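Local coordinates for protein short-chain dehydrogenase/reductase SDR (Vibrio parahaemolyticus, PDB 3GUY) that probably catalyses NAD(P)-dependent oxidation or reduction of a substrate, in the manner of short-chain dehydrogenases/reductases, at residues Val76-Gly81 with Val125-Ser130. The protein carries 2 engineered substitutions. Sequence-based numbering, arbitrary orientation.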
loop_
_atom_site.group_PDB
_atom_site.type_symbol
_atom_site.label_atom_id
_atom_site.label_comp_id
_atom_site.label_asym_id
_atom_site.label_seq_id
_atom_site.Cartn_x
_atom_site.Cartn_y
_atom_site.Cartn_z
ATOM N N VAL D 76 26.371 -1.593 -5.332
ATOM C CA VAL D 76 25.939 -0.856 -6.486
ATOM C C VAL D 76 24.785 0.058 -6.067
ATOM O O VAL D 76 23.779 -0.384 -5.499
ATOM C CB VAL D 76 25.505 -1.761 -7.648
ATOM C CG1 VAL D 76 25.098 -0.880 -8.788
ATOM C CG2 VAL D 76 26.640 -2.770 -8.037
ATOM N N VAL D 77 24.961 1.335 -6.298
ATOM C CA VAL D 77 23.970 2.286 -5.928
ATOM C C VAL D 77 23.360 2.807 -7.213
ATOM O O VAL D 77 24.035 3.458 -8.016
ATOM C CB VAL D 77 24.533 3.425 -5.115
ATOM C CG1 VAL D 77 23.450 4.478 -4.869
ATOM C CG2 VAL D 77 25.115 2.880 -3.799
ATOM N N HIS D 78 22.078 2.558 -7.402
ATOM C CA HIS D 78 21.420 3.083 -8.589
ATOM C C HIS D 78 20.661 4.346 -8.218
ATOM O O HIS D 78 19.661 4.274 -7.511
ATOM C CB HIS D 78 20.496 2.015 -9.206
ATOM C CG HIS D 78 19.788 2.461 -10.454
ATOM N ND1 HIS D 78 20.455 2.791 -11.609
ATOM C CD2 HIS D 78 18.474 2.699 -10.704
ATOM C CE1 HIS D 78 19.586 3.171 -12.538
ATOM N NE2 HIS D 78 18.374 3.137 -12.011
ATOM N N SER D 79 21.156 5.487 -8.678
ATOM C CA SER D 79 20.540 6.791 -8.442
ATOM C C SER D 79 20.170 7.578 -9.711
ATOM O O SER D 79 19.748 8.746 -9.616
ATOM C CB SER D 79 21.405 7.655 -7.510
ATOM O OG SER D 79 22.439 8.381 -8.196
ATOM N N ALA D 80 20.289 6.952 -10.881
ATOM C CA ALA D 80 19.850 7.530 -12.146
ATOM C C ALA D 80 18.317 7.742 -12.262
ATOM O O ALA D 80 17.525 6.892 -11.877
ATOM C CB ALA D 80 20.320 6.621 -13.313
ATOM N N GLY D 81 17.909 8.851 -12.848
ATOM C CA GLY D 81 16.495 9.138 -12.999
ATOM C C GLY D 81 16.307 10.559 -13.370
ATOM O O GLY D 81 17.284 11.324 -13.461
ATOM N N VAL D 125 22.572 -4.011 -3.465
ATOM C CA VAL D 125 22.091 -3.172 -4.526
ATOM C C VAL D 125 21.185 -2.125 -3.903
ATOM O O VAL D 125 20.158 -2.454 -3.344
ATOM C CB VAL D 125 21.372 -4.018 -5.571
ATOM C CG1 VAL D 125 20.814 -3.144 -6.629
ATOM C CG2 VAL D 125 22.393 -5.030 -6.166
ATOM N N VAL D 126 21.606 -0.883 -3.957
ATOM C CA VAL D 126 20.864 0.196 -3.369
ATOM C C VAL D 126 20.063 0.868 -4.475
ATOM O O VAL D 126 20.596 1.631 -5.292
ATOM C CB VAL D 126 21.762 1.217 -2.676
ATOM C CG1 VAL D 126 20.900 2.375 -2.104
ATOM C CG2 VAL D 126 22.639 0.534 -1.583
ATOM N N MET D 127 18.758 0.630 -4.461
ATOM C CA MET D 127 17.880 1.255 -5.466
ATOM C C MET D 127 17.239 2.556 -4.960
ATOM O O MET D 127 16.367 2.549 -4.102
ATOM C CB MET D 127 16.844 0.235 -5.899
ATOM C CG MET D 127 17.446 -1.048 -6.559
ATOM S SD MET D 127 18.212 -0.825 -8.227
ATOM C CE MET D 127 16.705 -0.028 -8.943
ATOM N N ILE D 128 17.646 3.693 -5.512
ATOM C CA ILE D 128 17.094 4.958 -5.059
ATOM C C ILE D 128 15.875 5.328 -5.894
ATOM O O ILE D 128 15.948 5.418 -7.134
ATOM C CB ILE D 128 18.118 6.077 -5.055
ATOM C CG1 ILE D 128 19.316 5.670 -4.147
ATOM C CG2 ILE D 128 17.480 7.377 -4.593
ATOM C CD1 ILE D 128 20.399 6.649 -4.168
ATOM N N MET D 129 14.748 5.518 -5.208
ATOM C CA MET D 129 13.492 5.785 -5.891
ATOM C C MET D 129 13.076 7.200 -5.495
ATOM O O MET D 129 13.802 8.154 -5.721
ATOM C CB MET D 129 12.427 4.679 -5.568
ATOM C CG MET D 129 12.671 3.381 -6.323
ATOM S SD MET D 129 11.828 1.925 -5.758
ATOM C CE MET D 129 12.878 1.690 -4.278
ATOM N N SER D 130 11.924 7.346 -4.878
ATOM C CA SER D 130 11.405 8.657 -4.522
ATOM C C SER D 130 10.205 8.356 -3.655
ATOM O O SER D 130 9.663 7.217 -3.691
ATOM C CB SER D 130 10.962 9.432 -5.772
ATOM O OG SER D 130 9.926 10.349 -5.452
#
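Three backbone hydrogen bonds join the parallel strand segments 76-78 and 125-128, whose axes run 10° apart. Val126 N donates to Val76 O over 2.7 Å, and Val126 O accepts from His78 N, also at 2.7 Å. His78 O then takes Ile128 N at 2.9 Å, so Val126 and His78 each use both N-H and C=O across the seam. Each donor sits nearly on the axis of the C=O that accepts it, and the bonds themselves are close to straight, with N-H...O angles of at least 159°.

On one face Val77 and Val126 stand side by side, both with CG1 anti to the backbone N; Val77 CG2 comes 3.9 Å from Val126 CB. Their branched carbons suit an extended chain and give a compact apolar surface for the sheet. Ile128 continues this surface: CG1 is anti to the carbonyl carbon and the chain is extended at chi2 (176°), so CD1 reaches across to Ser79 CB at 3.6 Å and Val77 CG1 at 3.8 Å. Leu17 of helix 12-23 covers both Val77 and Ile128.

The other face carries Val76, Val125, His78 and Met127. Bends at chi2 and chi3 fold the flexible Met127 back, bringing its SD within 3.8 Å of His78 CB and its CE within 3.7 Å of His78 CD2, an oblique approach to the ring. Helix 93-118 packs against His78, whose ND1 makes a weak hydrogen bond to Thr7 OG1. Just past the end of strand 75-78, the small Ser79 can send OG to the carbonyl oxygen of Thr7 while its CB remains against Ile128. This pairing of strands 75-78 and 124-128, linked through helix 93-118, is a beta-alpha-beta crossover at the centre of the Rossmann fold of short-chain dehydrogenases.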